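Local coordinates for esterase family protein (Staphylococcus aureus, PDB 7L0A) that probably hydrolyses S-formylglutathione to formate and glutathione, as a serine esterase of the esterase D family, at residues I12-H17 with Q25-I30; P46-M51 with R120-I125; E70-E75 with A250-I255; A154-Q159 with Q217-F222; K204-C209 with Q234-P239. One frame throughout, in Å; residues are numbered along the deposited sequence.

Contact 1: residues I12-H17 with Q25-I30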
# COMPACT_ATOMS: atom_id res chain seq x y z
N ILE B 12 4.67 3.59 1.31
CA ILE B 12 3.37 3.28 0.72
C ILE B 12 2.33 4.25 1.23
O ILE B 12 2.21 4.47 2.44
CB ILE B 12 2.98 1.82 1.03
CG1 ILE B 12 4.10 0.87 0.62
CG2 ILE B 12 1.62 1.52 0.44
CD1 ILE B 12 3.81 -0.58 0.91
N SER B 13 1.55 4.81 0.31
CA SER B 13 0.34 5.56 0.65
C SER B 13 -0.87 4.78 0.13
O SER B 13 -0.90 4.37 -1.03
CB SER B 13 0.34 6.96 0.06
OG SER B 13 1.39 7.75 0.59
N LEU B 14 -1.86 4.57 0.99
CA LEU B 14 -3.04 3.80 0.63
C LEU B 14 -4.31 4.56 0.99
O LEU B 14 -4.46 5.02 2.12
CB LEU B 14 -3.00 2.44 1.36
CG LEU B 14 -4.01 1.34 1.06
CD1 LEU B 14 -3.35 -0.01 1.34
CD2 LEU B 14 -5.29 1.50 1.87
N ASN B 15 -5.22 4.69 0.02
CA ASN B 15 -6.53 5.33 0.18
C ASN B 15 -7.56 4.24 -0.04
O ASN B 15 -7.59 3.63 -1.10
CB ASN B 15 -6.69 6.47 -0.83
CG ASN B 15 -7.97 7.24 -0.67
OD1 ASN B 15 -9.01 6.69 -0.35
ND2 ASN B 15 -7.91 8.54 -0.93
N TYR B 16 -8.40 3.96 0.96
CA TYR B 16 -9.35 2.87 0.83
C TYR B 16 -10.67 3.28 1.46
O TYR B 16 -10.73 4.20 2.26
CB TYR B 16 -8.83 1.55 1.46
CG TYR B 16 -8.89 1.47 2.96
CD1 TYR B 16 -8.10 2.29 3.78
CD2 TYR B 16 -9.79 0.62 3.56
CE1 TYR B 16 -8.20 2.21 5.18
CE2 TYR B 16 -9.90 0.56 4.93
CZ TYR B 16 -9.12 1.35 5.74
OH TYR B 16 -9.23 1.29 7.11
N HIS B 17 -11.75 2.61 1.05
CA HIS B 17 -13.03 2.78 1.73
C HIS B 17 -13.09 1.89 2.97
O HIS B 17 -12.93 0.67 2.88
CB HIS B 17 -14.18 2.43 0.78
CG HIS B 17 -15.52 2.65 1.41
ND1 HIS B 17 -16.17 1.67 2.14
CD2 HIS B 17 -16.30 3.74 1.45
CE1 HIS B 17 -17.32 2.16 2.57
NE2 HIS B 17 -17.42 3.41 2.18
N GLN B 25 -10.49 6.54 3.89
CA GLN B 25 -9.45 6.79 4.87
C GLN B 25 -8.10 6.59 4.21
O GLN B 25 -7.96 5.73 3.33
CB GLN B 25 -9.53 5.87 6.08
CG GLN B 25 -10.74 6.10 6.96
CD GLN B 25 -10.74 7.46 7.61
OE1 GLN B 25 -9.83 7.81 8.36
NE2 GLN B 25 -11.77 8.25 7.35
N ASN B 26 -7.13 7.38 4.64
CA ASN B 26 -5.76 7.24 4.17
C ASN B 26 -4.90 6.55 5.22
O ASN B 26 -5.05 6.78 6.43
CB ASN B 26 -5.13 8.60 3.84
CG ASN B 26 -5.75 9.23 2.63
OD1 ASN B 26 -5.89 8.59 1.62
ND2 ASN B 26 -6.09 10.50 2.72
N LEU B 27 -3.97 5.72 4.74
CA LEU B 27 -2.99 5.04 5.56
C LEU B 27 -1.61 5.30 4.97
O LEU B 27 -1.43 5.34 3.75
CB LEU B 27 -3.15 3.51 5.60
CG LEU B 27 -4.48 2.86 5.83
CD1 LEU B 27 -4.32 1.34 5.66
CD2 LEU B 27 -4.99 3.16 7.25
N THR B 28 -0.61 5.42 5.83
CA THR B 28 0.80 5.36 5.44
C THR B 28 1.37 4.05 5.98
O THR B 28 1.18 3.72 7.16
CB THR B 28 1.61 6.55 5.96
OG1 THR B 28 1.01 7.76 5.50
CG2 THR B 28 3.08 6.47 5.46
N VAL B 29 2.08 3.32 5.14
CA VAL B 29 2.74 2.06 5.51
C VAL B 29 4.18 2.16 5.03
O VAL B 29 4.43 2.47 3.86
CB VAL B 29 2.03 0.85 4.88
CG1 VAL B 29 2.80 -0.42 5.15
CG2 VAL B 29 0.58 0.73 5.42
N ILE B 30 5.13 1.92 5.93
CA ILE B 30 6.53 1.78 5.52
C ILE B 30 6.90 0.32 5.78
O ILE B 30 6.73 -0.21 6.90
CB ILE B 30 7.46 2.76 6.23
CG1 ILE B 30 7.38 2.67 7.72
CG2 ILE B 30 7.22 4.20 5.68
CD1 ILE B 30 8.29 3.70 8.43
O HOH W 1 0.88 8.80 3.06
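Leu27 and Tyr16 meet diagonally on one face of the sheet, where Tyr16 CE1 lies 3.8 Å from Leu27 CG and 3.9 Å from Leu27 CD2. With CG in the crowded position between its backbone N and carbonyl carbon (chi1 77°), Tyr16 carries its ring over toward strand 24-32. Tyr16 CE1 also touches Gln25 CB at 4.0 Å, while the phenol OH is bonded to Glu105 of helix 99-113, which covers this face. At the other end Ile12 packs close, its CB 3.2 Å from Val29 O and 4.1 Å from Val29 CB.

The two strands, 9-17 and 24-32, form an antiparallel beta hairpin at the edge of the chain's sheet. Ile12-Val29, Leu14-Leu27 and Tyr16-Gln25 are hydrogen-bonded pairs. Most of their bonds are fairly straight, but Ile12 N reaches Val29 O at 2.8 Å with a bent N-H...O angle of 138°. Along the outer side of strand 9-17, residues Ile12 to Asn15 pair antiparallel with a strand of the second subunit, which carries the sheet across the dimer interface. On the opposite face a water bridges Ser13 OG and Thr28 OG1, 2.7 Å from each; it donates to Thr28 OG1, which is also bonded to the carbonyl of Glu60.

Contact 2: residues P46-M51 with R120-I125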
# COMPACT_ATOMS: atom_id res chain seq x y z
N PRO B 46 7.58 -12.92 7.40
CA PRO B 46 6.72 -11.85 7.93
C PRO B 46 7.48 -10.87 8.82
O PRO B 46 8.32 -11.26 9.62
CB PRO B 46 5.65 -12.61 8.71
CG PRO B 46 5.73 -14.04 8.19
CD PRO B 46 7.18 -14.25 7.89
N LEU B 47 7.14 -9.60 8.67
CA LEU B 47 7.85 -8.53 9.36
C LEU B 47 7.25 -8.21 10.72
O LEU B 47 6.03 -8.23 10.90
CB LEU B 47 7.79 -7.26 8.52
CG LEU B 47 8.50 -7.26 7.16
CD1 LEU B 47 7.82 -6.25 6.25
CD2 LEU B 47 9.94 -6.92 7.39
N LYS B 48 8.13 -7.82 11.66
CA LYS B 48 7.68 -7.16 12.87
C LYS B 48 6.97 -5.85 12.51
O LYS B 48 7.38 -5.13 11.59
CB LYS B 48 8.84 -6.87 13.82
CG LYS B 48 9.47 -8.11 14.43
CD LYS B 48 10.64 -7.72 15.32
CE LYS B 48 11.27 -8.96 15.98
NZ LYS B 48 10.40 -9.53 17.06
N THR B 49 5.93 -5.53 13.25
CA THR B 49 5.02 -4.47 12.86
C THR B 49 4.61 -3.59 14.03
O THR B 49 4.23 -4.11 15.10
CB THR B 49 3.76 -5.08 12.23
OG1 THR B 49 4.12 -5.87 11.08
CG2 THR B 49 2.77 -4.04 11.83
N LEU B 50 4.66 -2.27 13.82
CA LEU B 50 4.22 -1.27 14.78
C LEU B 50 3.00 -0.54 14.24
O LEU B 50 3.04 -0.01 13.13
CB LEU B 50 5.34 -0.26 15.05
CG LEU B 50 4.99 1.01 15.79
CD1 LEU B 50 4.46 0.66 17.20
CD2 LEU B 50 6.15 1.97 15.86
N MET B 51 1.94 -0.52 15.02
CA MET B 51 0.81 0.37 14.81
C MET B 51 1.06 1.69 15.53
O MET B 51 1.26 1.70 16.75
CB MET B 51 -0.47 -0.29 15.34
CG MET B 51 -1.72 0.59 15.20
SD MET B 51 -2.31 0.86 13.52
CE MET B 51 -2.99 -0.78 13.16
N ARG B 120 1.94 -12.33 18.22
CA ARG B 120 1.94 -11.31 19.27
C ARG B 120 3.33 -10.75 19.53
O ARG B 120 3.48 -9.53 19.68
CB ARG B 120 1.35 -11.91 20.56
CG ARG B 120 1.43 -10.98 21.75
CD ARG B 120 0.76 -11.59 22.99
NE ARG B 120 0.59 -10.57 24.01
CZ ARG B 120 1.49 -10.28 24.95
NH1 ARG B 120 2.64 -10.94 25.03
NH2 ARG B 120 1.22 -9.32 25.83
N ASP B 121 4.34 -11.62 19.60
CA ASP B 121 5.68 -11.16 19.94
C ASP B 121 6.25 -10.22 18.89
O ASP B 121 7.25 -9.55 19.16
CB ASP B 121 6.64 -12.35 20.10
CG ASP B 121 6.52 -13.02 21.45
OD1 ASP B 121 5.79 -12.49 22.32
OD2 ASP B 121 7.16 -14.07 21.64
N ASP B 122 5.65 -10.17 17.69
CA ASP B 122 6.13 -9.33 16.60
C ASP B 122 5.28 -8.09 16.37
O ASP B 122 5.48 -7.40 15.37
CB ASP B 122 6.19 -10.14 15.29
CG ASP B 122 7.17 -11.28 15.32
OD1 ASP B 122 8.24 -11.19 15.98
OD2 ASP B 122 6.87 -12.30 14.66
N ASN B 123 4.32 -7.80 17.24
CA ASN B 123 3.41 -6.69 17.04
C ASN B 123 3.40 -5.73 18.22
O ASN B 123 3.26 -6.16 19.38
CB ASN B 123 1.98 -7.21 16.79
CG ASN B 123 1.78 -7.66 15.36
OD1 ASN B 123 1.51 -6.83 14.48
ND2 ASN B 123 1.95 -8.94 15.11
N PHE B 124 3.52 -4.45 17.89
CA PHE B 124 3.67 -3.38 18.87
C PHE B 124 2.69 -2.27 18.55
O PHE B 124 2.18 -2.16 17.44
CB PHE B 124 5.12 -2.85 18.86
CG PHE B 124 6.16 -3.94 18.72
CD1 PHE B 124 6.23 -4.97 19.65
CD2 PHE B 124 7.03 -3.95 17.64
CE1 PHE B 124 7.18 -5.99 19.51
CE2 PHE B 124 7.98 -4.97 17.51
CZ PHE B 124 8.04 -5.97 18.45
N ILE B 125 2.41 -1.43 19.54
CA ILE B 125 1.51 -0.29 19.35
C ILE B 125 2.07 0.88 20.14
O ILE B 125 2.69 0.72 21.20
CB ILE B 125 0.06 -0.68 19.73
CG1 ILE B 125 -0.88 0.46 19.33
CG2 ILE B 125 -0.08 -1.12 21.18
CD1 ILE B 125 -2.35 0.05 19.22
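Lys48 and Asp122 both turn CG beside their own backbone N (chi1 -68° and -64°), and the lysine then runs extended until a bend at chi4 (-72°) sets NZ against the carboxylate. Crossing at about a right angle, the two side chains form a salt bridge in which Lys48 NZ meets the anti side of Asp122 OD1 at 2.9 Å. The other carboxylate oxygen, OD2, is bonded to Ser117 OG, so both carboxylate oxygens are engaged.

Just inside this bridge the backbones zip together. Thr49 N donates to Asp122 O at 2.9 Å, Phe124 N to Thr49 O, and Met51 N to Phe124 O. Thr49 OG1 donates to Leu47 O at 3.0 Å, from well above that carbonyl's plane.

Leu50 and Phe124 point to one face of the sheet, where the leucine methyl CD1 rests 3.9 Å from Phe124 CB and 3.6 Å from Phe124 O. Thr49, Asn123, Met51 and Ile125 point to the other. There Asn123 OD1 lies beside Thr49 CB at 3.6 Å, while its amide is anchored by His111 at OD1 and by the carbonyls of Lys119 and Ser117 at ND2. Met51 and Ile125 lie side by side, Met51 CB to Ile125 CG1 4.1 Å; Met51 also touches helix 99-113.

This parallel pairing of strands 49-53 and 123-128 belongs to the centre of an alpha/beta-hydrolase sheet, in which the second strand leads into the probable nucleophile elbow carrying Ser129.

Contact 3: residues E70-E75 with A250-I255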
# COMPACT_ATOMS: atom_id res chain seq x y z
N GLU B 70 10.96 6.99 9.67
CA GLU B 70 11.31 6.00 8.66
C GLU B 70 12.78 5.58 8.76
O GLU B 70 13.12 4.40 8.58
CB GLU B 70 11.00 6.49 7.25
CG GLU B 70 11.34 5.40 6.23
CD GLU B 70 10.96 5.71 4.79
OE1 GLU B 70 10.07 6.57 4.59
OE2 GLU B 70 11.52 5.09 3.88
N ARG B 71 13.66 6.54 9.04
CA ARG B 71 15.08 6.23 9.22
C ARG B 71 15.28 5.28 10.40
O ARG B 71 16.10 4.35 10.33
CB ARG B 71 15.86 7.54 9.38
CG ARG B 71 17.34 7.37 9.57
CD ARG B 71 18.09 8.62 9.20
NE ARG B 71 17.62 9.84 9.86
CZ ARG B 71 17.95 10.23 11.08
NH1 ARG B 71 18.74 9.49 11.83
NH2 ARG B 71 17.47 11.37 11.57
N TYR B 72 14.55 5.49 11.50
CA TYR B 72 14.68 4.61 12.65
C TYR B 72 14.16 3.22 12.34
O TYR B 72 14.79 2.20 12.68
CB TYR B 72 13.95 5.21 13.85
CG TYR B 72 14.20 6.68 14.13
CD1 TYR B 72 15.43 7.28 13.87
CD2 TYR B 72 13.18 7.48 14.64
CE1 TYR B 72 15.65 8.62 14.10
CE2 TYR B 72 13.39 8.82 14.89
CZ TYR B 72 14.63 9.39 14.62
OH TYR B 72 14.84 10.72 14.87
N ALA B 73 12.98 3.16 11.69
CA ALA B 73 12.38 1.90 11.30
C ALA B 73 13.26 1.13 10.33
O ALA B 73 13.37 -0.09 10.42
CB ALA B 73 10.98 2.16 10.73
N ASN B 74 13.90 1.83 9.41
CA ASN B 74 14.76 1.17 8.43
C ASN B 74 15.94 0.49 9.12
O ASN B 74 16.31 -0.64 8.77
CB ASN B 74 15.23 2.21 7.41
CG ASN B 74 15.91 1.59 6.22
OD1 ASN B 74 15.47 0.55 5.71
ND2 ASN B 74 16.95 2.23 5.75
N GLU B 75 16.52 1.15 10.12
CA GLU B 75 17.64 0.57 10.86
C GLU B 75 17.25 -0.73 11.54
O GLU B 75 18.07 -1.66 11.65
CB GLU B 75 18.15 1.56 11.91
CG GLU B 75 19.35 1.03 12.69
CD GLU B 75 19.89 2.00 13.72
OE1 GLU B 75 19.31 3.09 13.87
OE2 GLU B 75 20.89 1.65 14.38
N ALA B 250 11.51 10.53 21.25
CA ALA B 250 10.87 9.46 21.99
C ALA B 250 10.59 8.26 21.10
O ALA B 250 10.75 7.11 21.53
CB ALA B 250 9.57 9.97 22.63
N ILE B 251 10.17 8.49 19.85
CA ILE B 251 9.87 7.35 18.99
C ILE B 251 11.14 6.66 18.54
O ILE B 251 11.13 5.44 18.32
CB ILE B 251 8.98 7.78 17.81
CG1 ILE B 251 8.23 6.60 17.18
CG2 ILE B 251 9.73 8.51 16.73
CD1 ILE B 251 7.16 5.98 18.11
N LYS B 252 12.25 7.40 18.42
CA LYS B 252 13.52 6.72 18.16
C LYS B 252 13.86 5.76 19.29
O LYS B 252 14.23 4.61 19.05
CB LYS B 252 14.63 7.75 17.94
CG LYS B 252 16.03 7.17 17.72
CD LYS B 252 17.06 8.29 17.71
CE LYS B 252 18.49 7.77 17.74
NZ LYS B 252 18.79 6.98 16.52
N ARG B 253 13.75 6.23 20.54
CA ARG B 253 14.02 5.38 21.69
C ARG B 253 13.05 4.21 21.75
O ARG B 253 13.45 3.07 22.02
CB ARG B 253 13.97 6.22 22.96
CG ARG B 253 13.83 5.45 24.24
CD ARG B 253 15.11 4.70 24.59
NE ARG B 253 14.86 3.86 25.77
CZ ARG B 253 15.18 2.57 25.84
NH1 ARG B 253 15.79 1.97 24.83
NH2 ARG B 253 14.90 1.90 26.95
N ALA B 254 11.77 4.49 21.49
CA ALA B 254 10.75 3.46 21.55
C ALA B 254 11.01 2.35 20.55
O ALA B 254 10.83 1.17 20.87
CB ALA B 254 9.38 4.09 21.31
N ILE B 255 11.44 2.69 19.34
CA ILE B 255 11.65 1.66 18.32
C ILE B 255 12.82 0.79 18.70
O ILE B 255 12.75 -0.44 18.57
CB ILE B 255 11.83 2.33 16.94
CG1 ILE B 255 10.46 2.78 16.41
CG2 ILE B 255 12.48 1.35 15.95
CD1 ILE B 255 10.51 3.64 15.17
O HOH W 2 19.55 9.83 14.84
O HOH W 3 17.58 4.55 15.53
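Tyr72 presents one face of its ring to Lys252, whose aliphatic chain crosses it at about a right angle to the tyrosine side chain. Lys252 CB stands 3.6 Å from the ring centroid and only 16° off the ring normal, a CH-pi contact made over the face. Further out along the same chain, CG is 3.9 Å from Tyr72 CD1 and CD is 3.9 Å from Tyr72 CE1, so three successive methylenes follow the ring surface. Ile251 comes from another direction: its methyl CG2 touches Tyr72 CE2 at 4.1 Å, at the ring edge and near its plane. At the root of the side chain, Ile255 CD1 lies 4.0 Å from Tyr72 CB.

Segments 70-75 and 250-255, on helices 69-75 and 244-259, run nearly parallel, at 12°, with a closest axis approach of 9.7 Å. Both helices flank the central sheet of the alpha/beta-hydrolase fold; Ala250 and Ala254 of the C-terminal helix face strands 148-152 and 204-210, whereas Glu70 and Asn74 of the shorter helix touch strand 9-17. Tyr72 ties the pair together, and its OH is bonded to Asp248 one turn earlier in the second helix.

Beyond the ring Lys252 bends at chi4 (63°), and its NZ is linked to Glu75 through a water that accepts from Lys252 NZ at 2.9 Å and donates to Glu75 OE1 at 2.8 Å. The opposite charges are not in direct contact, and the water spans the gap between them. A second water accepts from Arg71 NH1, with only a weak bond to Lys252 NZ.

Contact 4: residues A154-Q159 with Q217-F222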
# COMPACT_ATOMS: atom_id res chain seq x y z
N ALA B 154 0.69 10.78 27.01
CA ALA B 154 -0.65 10.25 26.81
C ALA B 154 -1.70 10.95 27.68
O ALA B 154 -1.41 11.49 28.75
CB ALA B 154 -0.69 8.74 27.09
N VAL B 155 -2.92 10.95 27.15
CA VAL B 155 -4.15 11.31 27.85
C VAL B 155 -4.64 10.09 28.62
O VAL B 155 -5.04 9.08 28.02
CB VAL B 155 -5.19 11.79 26.82
CG1 VAL B 155 -6.58 11.92 27.43
CG2 VAL B 155 -4.77 13.12 26.18
N PHE B 156 -4.59 10.17 29.95
CA PHE B 156 -5.02 9.07 30.82
C PHE B 156 -6.29 9.35 31.60
O PHE B 156 -6.84 8.43 32.24
CB PHE B 156 -3.91 8.71 31.83
CG PHE B 156 -2.66 8.08 31.23
CD1 PHE B 156 -2.70 6.86 30.60
CD2 PHE B 156 -1.42 8.72 31.36
CE1 PHE B 156 -1.54 6.28 30.06
CE2 PHE B 156 -0.27 8.15 30.84
CZ PHE B 156 -0.33 6.94 30.18
N GLU B 157 -6.72 10.61 31.64
CA GLU B 157 -7.81 11.02 32.50
C GLU B 157 -8.88 11.74 31.71
O GLU B 157 -8.62 12.47 30.77
CB GLU B 157 -7.35 11.99 33.61
CG GLU B 157 -6.10 11.59 34.32
CD GLU B 157 -6.00 12.25 35.67
OE1 GLU B 157 -6.94 12.98 36.04
OE2 GLU B 157 -4.98 12.03 36.36
N ALA B 158 -10.12 11.59 32.19
CA ALA B 158 -11.25 12.21 31.52
C ALA B 158 -11.11 13.72 31.43
O ALA B 158 -11.49 14.34 30.41
CB ALA B 158 -12.53 11.83 32.26
N GLN B 159 -10.62 14.37 32.48
CA GLN B 159 -10.60 15.82 32.38
C GLN B 159 -9.60 16.30 31.35
O GLN B 159 -9.77 17.39 30.78
CB GLN B 159 -10.30 16.50 33.71
CG GLN B 159 -10.77 17.95 33.62
CD GLN B 159 -10.16 18.85 34.66
OE1 GLN B 159 -9.65 18.38 35.68
NE2 GLN B 159 -10.20 20.16 34.42
N GLN B 217 2.13 15.77 34.86
CA GLN B 217 1.71 15.35 36.20
C GLN B 217 0.66 14.24 36.13
O GLN B 217 0.71 13.30 36.93
CB GLN B 217 1.20 16.55 37.00
CG GLN B 217 0.84 16.19 38.44
CD GLN B 217 2.01 15.59 39.21
OE1 GLN B 217 3.11 16.15 39.23
NE2 GLN B 217 1.77 14.44 39.86
N ASP B 218 -0.26 14.31 35.16
CA ASP B 218 -1.23 13.22 35.03
C ASP B 218 -0.55 11.93 34.59
O ASP B 218 -0.99 10.84 34.96
CB ASP B 218 -2.34 13.64 34.06
CG ASP B 218 -3.24 14.74 34.65
OD1 ASP B 218 -3.49 14.72 35.87
OD2 ASP B 218 -3.69 15.63 33.90
N ASN B 219 0.54 12.03 33.84
CA ASN B 219 1.35 10.85 33.54
C ASN B 219 1.97 10.27 34.81
O ASN B 219 1.98 9.05 35.01
CB ASN B 219 2.43 11.23 32.52
CG ASN B 219 1.99 11.02 31.09
OD1 ASN B 219 2.60 10.26 30.36
ND2 ASN B 219 0.91 11.67 30.71
N LEU B 220 2.51 11.13 35.69
CA LEU B 220 3.07 10.63 36.94
C LEU B 220 1.99 9.97 37.79
O LEU B 220 2.24 8.96 38.46
CB LEU B 220 3.73 11.76 37.72
CG LEU B 220 4.96 12.38 37.06
CD1 LEU B 220 5.49 13.48 38.00
CD2 LEU B 220 6.05 11.38 36.74
N ASP B 221 0.80 10.55 37.81
CA ASP B 221 -0.28 9.96 38.60
C ASP B 221 -0.61 8.56 38.09
O ASP B 221 -0.88 7.64 38.88
CB ASP B 221 -1.52 10.84 38.55
CG ASP B 221 -1.37 12.10 39.36
OD1 ASP B 221 -0.39 12.22 40.15
OD2 ASP B 221 -2.23 12.99 39.19
N PHE B 222 -0.63 8.40 36.77
CA PHE B 222 -0.96 7.10 36.19
C PHE B 222 0.09 6.06 36.55
O PHE B 222 -0.25 4.94 36.95
CB PHE B 222 -1.08 7.22 34.68
CG PHE B 222 -1.62 5.99 34.01
CD1 PHE B 222 -2.97 5.66 34.13
CD2 PHE B 222 -0.78 5.13 33.31
CE1 PHE B 222 -3.48 4.51 33.53
CE2 PHE B 222 -1.30 4.00 32.71
CZ PHE B 222 -2.63 3.67 32.83
O HOH W 4 2.38 8.69 28.17
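Phe156 and Phe222 form an offset stack, with ring centroids 3.9 Å apart and planes only 3° from parallel. Phe222 keeps CG anti to its backbone N (chi1 -171°), which sends it toward the Phe156 ring. The overlap is close: Phe222 CD2 stands over the centre of the Phe156 ring, and Phe156 CE1 is 3.5 Å from Phe222 CE2. Ala154 CB lies over the rim of the opposite face of Phe156, and Tyr189 meets the Phe222 ring edge-to-face.

The polar contacts centre on Asn219, whose side chain crosses that of Phe156 at about a right angle and sets OD1 at the ring edge. Asn219 ND2 donates to a lone pair of Ala154 O, in the carbonyl plane, at 3.0 Å and with a bent N-H...O angle of 138°. ND2 is also bonded to Leu215 O, so one amide nitrogen links the loop to the residue just before helix 216-228. A water accepts from Ala154 N at 2.9 Å and lies by Asn219 OD1.

Carboxylates close together form the third group. Glu157 OE2 lies 3.1 Å from Asp218 OD1 and 4.1 Å from Asp221 OD2, while Asp218 OD2 is bonded to Asn160.

Asn219 is about 6 Å from Asp213, side chain to side chain, and Ala154 about 7 Å from Ser129, so their bond links loop and helix next to predicted charge-relay residues. The crowded carboxylates suggest that a proton may be shared or a pKa raised there.

Contact 5: residues K204-C209 with Q234-P239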
# COMPACT_ATOMS: atom_id res chain seq x y z
N LYS B 204 4.10 -5.47 27.59
CA LYS B 204 5.17 -4.71 28.23
C LYS B 204 4.98 -3.23 27.90
O LYS B 204 4.74 -2.86 26.74
CB LYS B 204 6.53 -5.22 27.76
CG LYS B 204 7.68 -4.91 28.70
CD LYS B 204 8.94 -5.68 28.30
CE LYS B 204 10.16 -5.15 29.03
NZ LYS B 204 11.41 -5.84 28.64
N LEU B 205 5.07 -2.38 28.92
CA LEU B 205 4.78 -0.96 28.80
C LEU B 205 6.04 -0.11 28.91
O LEU B 205 6.81 -0.24 29.88
CB LEU B 205 3.80 -0.54 29.89
CG LEU B 205 2.40 -1.12 29.81
CD1 LEU B 205 1.64 -0.75 31.09
CD2 LEU B 205 1.67 -0.59 28.59
N LEU B 206 6.22 0.79 27.93
CA LEU B 206 7.20 1.87 28.01
C LEU B 206 6.40 3.16 27.90
O LEU B 206 5.80 3.43 26.86
CB LEU B 206 8.26 1.75 26.91
CG LEU B 206 9.17 2.97 26.83
CD1 LEU B 206 9.98 3.17 28.07
CD2 LEU B 206 10.06 2.82 25.59
N ILE B 207 6.35 3.92 28.99
CA ILE B 207 5.58 5.15 29.05
C ILE B 207 6.54 6.32 29.09
O ILE B 207 7.48 6.32 29.89
CB ILE B 207 4.64 5.16 30.28
CG1 ILE B 207 3.69 3.96 30.20
CG2 ILE B 207 3.91 6.48 30.40
CD1 ILE B 207 2.89 3.71 31.46
N MET B 208 6.34 7.30 28.22
CA MET B 208 7.28 8.41 28.10
C MET B 208 6.52 9.73 28.08
O MET B 208 5.43 9.83 27.49
CB MET B 208 8.16 8.29 26.83
CG MET B 208 8.59 6.88 26.51
SD MET B 208 9.73 6.79 25.07
CE MET B 208 11.20 7.42 25.84
N CYS B 209 7.08 10.74 28.73
CA CYS B 209 6.53 12.08 28.68
C CYS B 209 7.63 13.09 28.98
O CYS B 209 8.49 12.84 29.83
CB CYS B 209 5.37 12.21 29.69
SG CYS B 209 4.35 13.67 29.52
N GLN B 234 8.05 0.52 32.37
CA GLN B 234 9.19 1.42 32.37
C GLN B 234 8.69 2.82 32.06
O GLN B 234 7.85 3.00 31.18
CB GLN B 234 10.23 1.01 31.32
CG GLN B 234 10.91 -0.28 31.67
CD GLN B 234 11.76 -0.79 30.54
OE1 GLN B 234 11.44 -1.82 29.93
NE2 GLN B 234 12.83 -0.08 30.23
N PHE B 235 9.20 3.80 32.80
CA PHE B 235 8.89 5.20 32.53
C PHE B 235 10.15 5.99 32.25
O PHE B 235 11.12 5.90 33.01
CB PHE B 235 8.17 5.83 33.71
CG PHE B 235 7.80 7.27 33.50
CD1 PHE B 235 6.74 7.60 32.69
CD2 PHE B 235 8.47 8.28 34.15
CE1 PHE B 235 6.37 8.93 32.50
CE2 PHE B 235 8.09 9.60 33.99
CZ PHE B 235 7.04 9.93 33.16
N GLU B 236 10.13 6.77 31.17
CA GLU B 236 11.28 7.58 30.78
C GLU B 236 10.80 9.01 30.57
O GLU B 236 9.82 9.24 29.85
CB GLU B 236 11.96 7.00 29.55
CG GLU B 236 12.66 5.69 29.91
CD GLU B 236 13.35 4.98 28.77
OE1 GLU B 236 13.67 5.63 27.76
OE2 GLU B 236 13.60 3.77 28.92
N ASP B 237 11.42 9.94 31.27
CA ASP B 237 11.12 11.35 31.10
C ASP B 237 12.42 12.09 30.88
O ASP B 237 13.51 11.50 30.85
CB ASP B 237 10.31 11.90 32.29
CG ASP B 237 11.06 11.80 33.62
OD1 ASP B 237 12.25 11.42 33.61
OD2 ASP B 237 10.43 12.11 34.66
N GLY B 238 12.30 13.38 30.73
CA GLY B 238 13.42 14.21 30.39
C GLY B 238 12.85 15.53 29.94
O GLY B 238 11.63 15.75 29.95
N PRO B 239 13.72 16.46 29.55
CA PRO B 239 13.23 17.72 29.00
C PRO B 239 12.42 17.43 27.74
O PRO B 239 12.75 16.54 26.95
CB PRO B 239 14.52 18.49 28.70
CG PRO B 239 15.56 17.44 28.60
CD PRO B 239 15.19 16.36 29.54
O HOH W 5 8.63 -2.45 30.31
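Ile207 and Gln234 share the straightest bond of the pair of strands: Ile207 N donates to Gln234 O at 2.8 Å with an N-H...O angle of 175°. Gln234 N answers to Leu205 O at 2.9 Å, and Glu236 N to Ile207 O at 3.0 Å; the last bond, Cys209 N to Glu236 O at 3.3 Å, is weak. A water donates both to Leu205 O and to Gln234 OE1, 2.9 Å from that OE1, which also receives Trp257 NE1. Glu236 OE1 forms a salt bridge with Arg253 of helix 244-259.

Strands 204-210 and 234-238 are the parallel arms of a beta-alpha-beta unit whose crossover helix is 216-228; the second is one of the two edge strands of the chain's sheet. Beyond the first, the loop carries Asp213, the predicted charge-relay acid, whose side chain is about 4 Å from that of Cys209.

On the face toward helix 216-228, Phe235 has CG anti to the backbone N (chi1 -179°), and the Phe235 and Ile207 side chains cross at about a right angle. Ile207 CG2 lies in the ring plane, at the edge, 3.8 Å from Phe235 CD1. On the other face Met208 and Glu236 lie side by side, pointing the same way, with the methyl CE of Met208 3.8 Å from Glu236 CB. Leu206 CD1 slips beneath the carboxylate of Glu236, beside helix 244-259.

From the N terminus, contact 1 closes first, as the hairpin at one edge of the sheet. Contact 2 then shuts a long loop from strand 49-53 to strand 123-128. Contact 3 opens inside that loop but closes only at the C-terminal helix, so the two cross. Contacts 4 and 5 both fall within the span of contact 3 and cross each other around helix 216-228, at the far edge of the sheet from contact 1. Physical joins complete the network: Ile30 of contact 1 packs on Glu70 and Ala73, Arg253 of contact 3 forms a salt bridge with Glu236 of contact 5, and Asn219 of contact 4 touches Cys209.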